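Local coordinates for protein Exo-poly-alpha-D-galacturonosidase (Thermotoga maritima, PDB 3JUR) that probably hydrolyses the galacturonide linkages of pectic polygalacturonate from the chain end, as a glycoside hydrolase of family 28 built on a parallel beta-helix, at residues D[309-314]-D[338-343]; D[9-14]-D[282-287]; D[326-331]-D[371-376]. One frame throughout, in Å; residues are numbered along the deposited sequence.

How the contacts relate
The three contacts lie in consecutive coils of one parallel beta-helix. Strands 280-291, 309-320, 337-349 and 372-379 are successive parallel neighbours, bent at matching positions. Contact 1 joins the middle two; contact 2 lays the N-terminal helix 6-16 over strand 280-291 from outside; contact 3 crosses the interior, from strand 327-329 on a different wall to strand 372-379. Centres of contacts 1 and 2, and of 1 and 3, are about 10 Å apart, those of 2 and 3 about 19 Å. After 9-14, the segments follow as 282-287, 309-314, 326-331, 338-343 and 371-376, so contacts 1 and 3 interlock along the chain. Together they show a coil stacked on its neighbour, clad outside and filled inside.

Contact 1: D[309-314]-D[338-343]; sequences VRNVVA and MENIFF
Asn-311 carries its CG beside the backbone N (chi1 -60°), and Asn-340 in the next coil is turned somewhat further (chi1 -95°), so the two amides travel side by side in the same direction. ND2 of Asn-340 then donates to OD1 of Asn-311 at 3.1 Å, within the carbonyl plane of the acceptor, although the two amide planes are twisted 42° apart. Both residues have left-handed helical backbone angles, which asparagine tolerates better than most residues and which bend the strand at the same place in each coil. This is a single asparagine-to-asparagine step, resembling one rung-to-rung step of the asparagine ladders known in parallel beta-helices; the matching positions in the flanking coils are Tyr-282 and Ser-375. On each side of the bend the main chains pair in register as parallel strands: Val-309 O accepts from Glu-339 N at 3.0 Å, and beyond the asparagines Phe-342 N reaches Val-312 O and Phe-342 O takes Ala-314 N, both at 2.7 Å, the last almost straight. Val-309, Val-312 and Ala-314 line the interior with Met-338, Ile-341 and Phe-343; of these, Val-309, Ala-314, Met-338 and Phe-343 touch strand 299-301. CD1 of Ile-341 lies 4.1 Å from Val-309 CG1 and 4.0 Å from Val-312 CB, a branched chain filling the step between two valines. Outside, CB of Phe-342 meets Val-313 CG2 while its ring stacks with Phe-377 beneath helix 6-16. Arg-310 and Glu-339, partly exposed, suit this outward face. Their charges are too far apart for a direct bridge, but a water accepts from Arg-310 NH2 and donates to Glu-339 OE2 at 2.6 Å. Each has a direct salt bridge to a neighbouring coil, Arg-310 NH1 with Glu-281 and Glu-339 OE1 with Arg-374.

Contact 2: D[9-14]-D[282-287]; sequences KIEEEI and YILVRD
Glu-11 leaves the helix with CG anti to the backbone N (chi1 167°) and runs extended over Leu-284. Its CB is 4.1 Å from Leu-284 CD1, CG packs against both methyls of that leucine, and CD comes to 3.7 Å from Leu-284 CD1. At the tip the oxygens still touch the leucine methyls, while OE2 also bonds NH1 of Arg-286 at 2.9 Å, at the edge of the guanidinium and close to its plane, and OE1 pairs with Arg-315 of the neighbouring coil. Two arginines gripping a buried carboxylate would favour its ionised form, and glutamate suits the place because its methylenes can cover an apolar leucine before the charge is reached. Arg-286 is itself held through NE by Glu-252, so its guanidinium is fixed from more than one side. One turn on, Ile-14 is directed toward the strand. Its CG1 rests 3.7 Å from Tyr-282 CB, and its CD1 settles on the main chain of Tyr-282 and Ile-283, reaching Leu-284 CB at 3.8 Å. Glu-13 has CG anti to the backbone N (chi1 171°), over one face of the Tyr-282 ring, a CH-pi contact 4.1 Å from the centroid; the bend at chi2 then directs the carboxylate, whose OE2 is bonded to Tyr-248 OH. Ile-10 CG2 touches the same ring at its edge, 4.0 Å from Tyr-282 CD1. Segments 9-14 and 282-286 cross at 102°, and with Ile-10 and Ile-14 buried, Lys-9 exposed and Glu-12 partly so, this is an amphipathic helix covering the outer wall of a parallel beta-helix.

Contact 3: D[326-331]-D[371-376]; sequences LRLKTN and PVVRSV
Pro-371, just ahead of its strand, presses its ring against the far end of 326-331: CB lies 3.4 Å from Thr-330 OG1, while CG and CD approach the carbonyl oxygen of Asn-331. Proline suits this entry point, being a rigid, compact apolar ring. Val-372 turns outward, and Val-373 points in, its CG2 meeting Thr-330 CG2 tip to tip at 3.9 Å, with Met-338 CE filling in beside both methyls. The crowded position of Thr-330 CG2, between backbone N and carbonyl carbon, brings that methyl against both the proline ring and the valine. An alanine at Thr-330 would remove CG2 and OG1, with its weak hydrogen bond to Asn-331 O, and would probably loosen the fit against Pro-371 and Val-373. Arg-374 faces outward; Ser-375, with left-handed backbone angles, turns the chain so that Val-376 faces in again after three residues. Its CG2 meets Leu-328 CD2 at 3.7 Å, and its CG1 meets Leu-326 CD2 at 4.1 Å, both end-on. The segments run nearly opposite ways across the beta-helix interior. The leucine-valine part is purely apolar and should cohere by shape and water exclusion, whereas around Pro-371 two oxygens rest on ring carbons without bonding across.

Contact 1: D[309-314]-D[338-343]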
# COMPACT_ATOMS: atom_id res chain seq x y z
N VAL D 309 9.07 -22.17 29.04
CA VAL D 309 7.76 -21.52 28.94
C VAL D 309 7.10 -22.03 27.66
O VAL D 309 7.69 -21.96 26.58
CB VAL D 309 7.85 -19.97 28.92
CG1 VAL D 309 6.45 -19.33 28.80
CG2 VAL D 309 8.58 -19.42 30.17
N ARG D 310 5.89 -22.57 27.79
CA ARG D 310 5.17 -23.10 26.63
C ARG D 310 3.67 -22.90 26.79
O ARG D 310 3.19 -22.74 27.92
CB ARG D 310 5.48 -24.59 26.41
CG ARG D 310 5.24 -25.47 27.63
CD ARG D 310 4.80 -26.87 27.24
NE ARG D 310 5.91 -27.80 27.12
CZ ARG D 310 6.09 -28.88 27.88
NH1 ARG D 310 5.22 -29.20 28.83
NH2 ARG D 310 7.14 -29.66 27.68
N ASN D 311 2.94 -22.92 25.68
CA ASN D 311 1.48 -22.85 25.66
C ASN D 311 0.92 -21.65 26.42
O ASN D 311 0.24 -21.78 27.44
CB ASN D 311 0.87 -24.17 26.14
CG ASN D 311 1.28 -25.33 25.27
OD1 ASN D 311 1.34 -25.20 24.04
ND2 ASN D 311 1.57 -26.46 25.89
N VAL D 312 1.24 -20.48 25.90
CA VAL D 312 0.75 -19.23 26.45
C VAL D 312 -0.08 -18.57 25.37
O VAL D 312 0.39 -18.42 24.23
CB VAL D 312 1.92 -18.30 26.85
CG1 VAL D 312 1.39 -16.93 27.26
CG2 VAL D 312 2.74 -18.92 27.98
N VAL D 313 -1.31 -18.20 25.72
CA VAL D 313 -2.18 -17.48 24.81
C VAL D 313 -2.51 -16.12 25.41
O VAL D 313 -3.03 -16.03 26.54
CB VAL D 313 -3.51 -18.25 24.54
CG1 VAL D 313 -4.43 -17.43 23.65
CG2 VAL D 313 -3.24 -19.63 23.91
N ALA D 314 -2.20 -15.07 24.65
CA ALA D 314 -2.58 -13.70 24.99
C ALA D 314 -3.53 -13.21 23.91
O ALA D 314 -3.12 -12.96 22.77
CB ALA D 314 -1.35 -12.80 25.09
N MET D 338 11.38 -21.30 25.06
CA MET D 338 10.15 -20.53 24.93
C MET D 338 9.53 -21.00 23.63
O MET D 338 10.17 -20.92 22.57
CB MET D 338 10.43 -19.01 24.89
CG MET D 338 11.11 -18.48 26.15
SD MET D 338 11.43 -16.71 26.13
CE MET D 338 12.81 -16.63 25.00
N GLU D 339 8.31 -21.53 23.70
CA GLU D 339 7.66 -22.10 22.52
C GLU D 339 6.15 -22.18 22.66
O GLU D 339 5.62 -22.25 23.77
CB GLU D 339 8.24 -23.48 22.19
CG GLU D 339 8.01 -24.55 23.23
CD GLU D 339 8.54 -25.91 22.79
OE1 GLU D 339 9.51 -25.95 22.00
OE2 GLU D 339 7.98 -26.94 23.23
N ASN D 340 5.46 -22.18 21.51
CA ASN D 340 4.01 -22.17 21.47
C ASN D 340 3.45 -20.97 22.24
O ASN D 340 2.69 -21.13 23.21
CB ASN D 340 3.42 -23.50 21.99
CG ASN D 340 3.10 -24.47 20.87
OD1 ASN D 340 3.36 -24.20 19.70
ND2 ASN D 340 2.52 -25.61 21.23
N ILE D 341 3.87 -19.79 21.81
CA ILE D 341 3.40 -18.53 22.38
C ILE D 341 2.47 -17.91 21.34
O ILE D 341 2.86 -17.72 20.18
CB ILE D 341 4.58 -17.56 22.72
CG1 ILE D 341 5.71 -18.28 23.47
CG2 ILE D 341 4.07 -16.33 23.52
CD1 ILE D 341 5.33 -18.87 24.85
N PHE D 342 1.24 -17.61 21.76
CA PHE D 342 0.21 -17.13 20.85
C PHE D 342 -0.26 -15.75 21.25
O PHE D 342 -0.80 -15.56 22.34
CB PHE D 342 -0.98 -18.11 20.83
CG PHE D 342 -0.63 -19.47 20.31
CD1 PHE D 342 -0.84 -19.78 18.97
CD2 PHE D 342 -0.07 -20.43 21.15
CE1 PHE D 342 -0.52 -21.04 18.48
CE2 PHE D 342 0.27 -21.69 20.66
CZ PHE D 342 0.05 -22.00 19.33
N PHE D 343 -0.07 -14.79 20.34
CA PHE D 343 -0.36 -13.38 20.58
C PHE D 343 -1.42 -12.99 19.55
O PHE D 343 -1.09 -12.60 18.43
CB PHE D 343 0.93 -12.56 20.41
CG PHE D 343 0.87 -11.18 20.99
CD1 PHE D 343 0.85 -10.98 22.37
CD2 PHE D 343 0.86 -10.07 20.16
CE1 PHE D 343 0.80 -9.69 22.91
CE2 PHE D 343 0.81 -8.78 20.68
CZ PHE D 343 0.79 -8.59 22.06
O HOH W 1 8.76 -28.28 25.37

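Contact 2: D[9-14]-D[282-287]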
# COMPACT_ATOMS: atom_id res chain seq x y z
N LYS D 9 -7.71 -24.24 20.98
CA LYS D 9 -7.61 -25.49 21.75
C LYS D 9 -6.83 -25.32 23.04
O LYS D 9 -7.17 -25.91 24.07
CB LYS D 9 -6.99 -26.62 20.91
CG LYS D 9 -7.75 -26.98 19.63
CD LYS D 9 -8.96 -27.86 19.91
CE LYS D 9 -9.82 -28.02 18.66
NZ LYS D 9 -11.08 -28.75 18.96
N ILE D 10 -5.77 -24.51 23.01
CA ILE D 10 -5.00 -24.24 24.22
C ILE D 10 -5.82 -23.43 25.23
O ILE D 10 -5.86 -23.77 26.41
CB ILE D 10 -3.62 -23.60 23.91
CG1 ILE D 10 -2.78 -24.55 23.05
CG2 ILE D 10 -2.86 -23.27 25.20
CD1 ILE D 10 -1.58 -23.90 22.40
N GLU D 11 -6.50 -22.39 24.74
CA GLU D 11 -7.38 -21.57 25.59
C GLU D 11 -8.48 -22.43 26.25
O GLU D 11 -8.80 -22.24 27.43
CB GLU D 11 -7.97 -20.38 24.81
CG GLU D 11 -9.12 -19.67 25.54
CD GLU D 11 -9.35 -18.22 25.10
OE1 GLU D 11 -8.77 -17.80 24.07
OE2 GLU D 11 -10.10 -17.50 25.80
N GLU D 12 -9.01 -23.38 25.50
CA GLU D 12 -10.01 -24.35 25.99
C GLU D 12 -9.45 -25.14 27.15
O GLU D 12 -10.07 -25.24 28.20
CB GLU D 12 -10.35 -25.34 24.89
CG GLU D 12 -11.80 -25.43 24.55
CD GLU D 12 -12.13 -24.58 23.34
OE1 GLU D 12 -12.19 -23.35 23.51
OE2 GLU D 12 -12.31 -25.15 22.24
N GLU D 13 -8.27 -25.72 26.93
CA GLU D 13 -7.56 -26.54 27.90
C GLU D 13 -7.30 -25.79 29.20
O GLU D 13 -7.54 -26.32 30.29
CB GLU D 13 -6.26 -27.07 27.27
CG GLU D 13 -5.29 -27.77 28.22
CD GLU D 13 -5.80 -29.11 28.74
OE1 GLU D 13 -6.79 -29.65 28.21
OE2 GLU D 13 -5.18 -29.63 29.70
N ILE D 14 -6.83 -24.54 29.09
CA ILE D 14 -6.62 -23.68 30.25
C ILE D 14 -7.93 -23.46 31.02
O ILE D 14 -7.98 -23.67 32.23
CB ILE D 14 -5.99 -22.31 29.87
CG1 ILE D 14 -4.63 -22.52 29.18
CG2 ILE D 14 -5.81 -21.44 31.11
CD1 ILE D 14 -4.12 -21.34 28.39
N TYR D 282 0.40 -23.22 30.02
CA TYR D 282 -1.05 -23.08 30.03
C TYR D 282 -1.48 -21.83 30.79
O TYR D 282 -2.17 -21.89 31.81
CB TYR D 282 -1.71 -24.35 30.59
CG TYR D 282 -1.56 -25.56 29.69
CD1 TYR D 282 -2.06 -25.55 28.39
CD2 TYR D 282 -0.94 -26.73 30.15
CE1 TYR D 282 -1.93 -26.66 27.55
CE2 TYR D 282 -0.81 -27.85 29.31
CZ TYR D 282 -1.31 -27.80 28.02
OH TYR D 282 -1.20 -28.88 27.18
N ILE D 283 -1.01 -20.69 30.28
CA ILE D 283 -1.31 -19.37 30.83
C ILE D 283 -2.14 -18.62 29.80
O ILE D 283 -1.74 -18.49 28.63
CB ILE D 283 -0.02 -18.52 31.12
CG1 ILE D 283 1.11 -19.35 31.77
CG2 ILE D 283 -0.37 -17.27 31.95
CD1 ILE D 283 0.82 -19.89 33.15
N LEU D 284 -3.31 -18.14 30.24
CA LEU D 284 -4.22 -17.40 29.39
C LEU D 284 -4.27 -15.95 29.88
O LEU D 284 -4.57 -15.69 31.04
CB LEU D 284 -5.61 -18.04 29.39
CG LEU D 284 -6.73 -17.39 28.57
CD1 LEU D 284 -6.37 -17.37 27.07
CD2 LEU D 284 -8.03 -18.13 28.79
N VAL D 285 -3.94 -15.02 28.98
CA VAL D 285 -3.95 -13.59 29.27
C VAL D 285 -4.93 -12.92 28.29
O VAL D 285 -4.63 -12.84 27.09
CB VAL D 285 -2.53 -12.99 29.11
CG1 VAL D 285 -2.50 -11.49 29.46
CG2 VAL D 285 -1.53 -13.77 29.97
N ARG D 286 -6.09 -12.48 28.77
CA ARG D 286 -7.11 -11.97 27.85
C ARG D 286 -7.89 -10.77 28.40
O ARG D 286 -8.06 -10.62 29.62
CB ARG D 286 -8.08 -13.09 27.45
CG ARG D 286 -8.93 -13.60 28.60
CD ARG D 286 -9.83 -14.74 28.18
NE ARG D 286 -10.85 -15.02 29.18
CZ ARG D 286 -11.74 -16.00 29.10
NH1 ARG D 286 -11.73 -16.83 28.06
NH2 ARG D 286 -12.64 -16.17 30.07
N ASP D 287 -8.38 -9.93 27.48
CA ASP D 287 -9.26 -8.80 27.81
C ASP D 287 -8.65 -7.80 28.82
O ASP D 287 -9.38 -7.20 29.61
CB ASP D 287 -10.63 -9.28 28.32
CG ASP D 287 -11.28 -10.31 27.41
OD1 ASP D 287 -11.32 -10.10 26.18
OD2 ASP D 287 -11.75 -11.34 27.94

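Contact 3: D[326-331]-D[371-376]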
# COMPACT_ATOMS: atom_id res chain seq x y z
N LEU D 326 4.94 -7.27 22.52
CA LEU D 326 5.33 -8.66 22.76
C LEU D 326 6.86 -8.71 22.83
O LEU D 326 7.55 -8.23 21.93
CB LEU D 326 4.82 -9.58 21.65
CG LEU D 326 5.26 -11.07 21.67
CD1 LEU D 326 4.73 -11.82 22.92
CD2 LEU D 326 4.84 -11.80 20.41
N ARG D 327 7.37 -9.30 23.90
CA ARG D 327 8.80 -9.34 24.17
C ARG D 327 9.22 -10.72 24.67
O ARG D 327 8.71 -11.19 25.68
CB ARG D 327 9.11 -8.27 25.22
CG ARG D 327 10.58 -8.00 25.46
CD ARG D 327 10.74 -7.04 26.63
NE ARG D 327 12.07 -6.44 26.65
CZ ARG D 327 12.56 -5.76 27.68
NH1 ARG D 327 11.83 -5.57 28.77
NH2 ARG D 327 13.79 -5.26 27.61
N LEU D 328 10.14 -11.37 23.95
CA LEU D 328 10.79 -12.60 24.42
C LEU D 328 12.28 -12.33 24.67
O LEU D 328 12.99 -11.83 23.79
CB LEU D 328 10.59 -13.76 23.44
CG LEU D 328 9.22 -14.47 23.39
CD1 LEU D 328 8.10 -13.57 22.87
CD2 LEU D 328 9.29 -15.73 22.55
N LYS D 329 12.74 -12.62 25.90
CA LYS D 329 14.12 -12.36 26.33
C LYS D 329 14.76 -13.63 26.87
O LYS D 329 14.18 -14.33 27.70
CB LYS D 329 14.17 -11.35 27.48
CG LYS D 329 13.22 -10.19 27.42
CD LYS D 329 13.45 -9.24 28.59
CE LYS D 329 12.63 -9.65 29.81
NZ LYS D 329 12.63 -8.56 30.84
N THR D 330 15.99 -13.90 26.42
CA THR D 330 16.78 -15.02 26.92
C THR D 330 18.24 -14.83 26.49
O THR D 330 18.55 -13.87 25.78
CB THR D 330 16.25 -16.38 26.41
OG1 THR D 330 16.97 -17.45 27.02
CG2 THR D 330 16.37 -16.47 24.87
N ASN D 331 19.12 -15.72 26.94
CA ASN D 331 20.51 -15.76 26.49
C ASN D 331 21.09 -17.16 26.68
O ASN D 331 20.41 -18.05 27.18
CB ASN D 331 21.36 -14.69 27.19
CG ASN D 331 21.39 -14.85 28.71
OD1 ASN D 331 21.41 -15.97 29.23
ND2 ASN D 331 21.41 -13.74 29.42
N PRO D 371 19.27 -21.53 24.42
CA PRO D 371 17.81 -21.62 24.60
C PRO D 371 17.08 -22.00 23.31
O PRO D 371 17.47 -21.58 22.22
CB PRO D 371 17.42 -20.21 25.03
CG PRO D 371 18.49 -19.33 24.50
CD PRO D 371 19.74 -20.13 24.39
N VAL D 372 16.04 -22.81 23.44
CA VAL D 372 15.20 -23.16 22.30
C VAL D 372 14.12 -22.08 22.20
O VAL D 372 13.33 -21.93 23.12
CB VAL D 372 14.57 -24.57 22.46
CG1 VAL D 372 13.66 -24.88 21.27
CG2 VAL D 372 15.65 -25.65 22.61
N VAL D 373 14.12 -21.32 21.11
CA VAL D 373 13.12 -20.27 20.89
C VAL D 373 12.46 -20.51 19.54
O VAL D 373 13.07 -20.29 18.48
CB VAL D 373 13.71 -18.83 20.98
CG1 VAL D 373 12.61 -17.78 20.84
CG2 VAL D 373 14.45 -18.62 22.31
N ARG D 374 11.22 -21.01 19.58
CA ARG D 374 10.48 -21.38 18.37
C ARG D 374 8.96 -21.32 18.54
O ARG D 374 8.44 -21.25 19.66
CB ARG D 374 10.91 -22.75 17.85
CG ARG D 374 11.42 -23.70 18.91
CD ARG D 374 10.45 -24.80 19.29
NE ARG D 374 10.66 -26.01 18.49
CZ ARG D 374 10.62 -27.26 18.95
NH1 ARG D 374 10.38 -27.51 20.23
NH2 ARG D 374 10.82 -28.27 18.12
N SER D 375 8.26 -21.34 17.40
CA SER D 375 6.79 -21.43 17.36
C SER D 375 6.09 -20.30 18.11
O SER D 375 5.39 -20.52 19.11
CB SER D 375 6.32 -22.80 17.85
OG SER D 375 6.93 -23.80 17.06
N VAL D 376 6.32 -19.08 17.63
CA VAL D 376 5.66 -17.90 18.16
C VAL D 376 4.73 -17.39 17.06
O VAL D 376 5.14 -17.23 15.90
CB VAL D 376 6.68 -16.79 18.58
CG1 VAL D 376 5.96 -15.58 19.20
CG2 VAL D 376 7.71 -17.36 19.57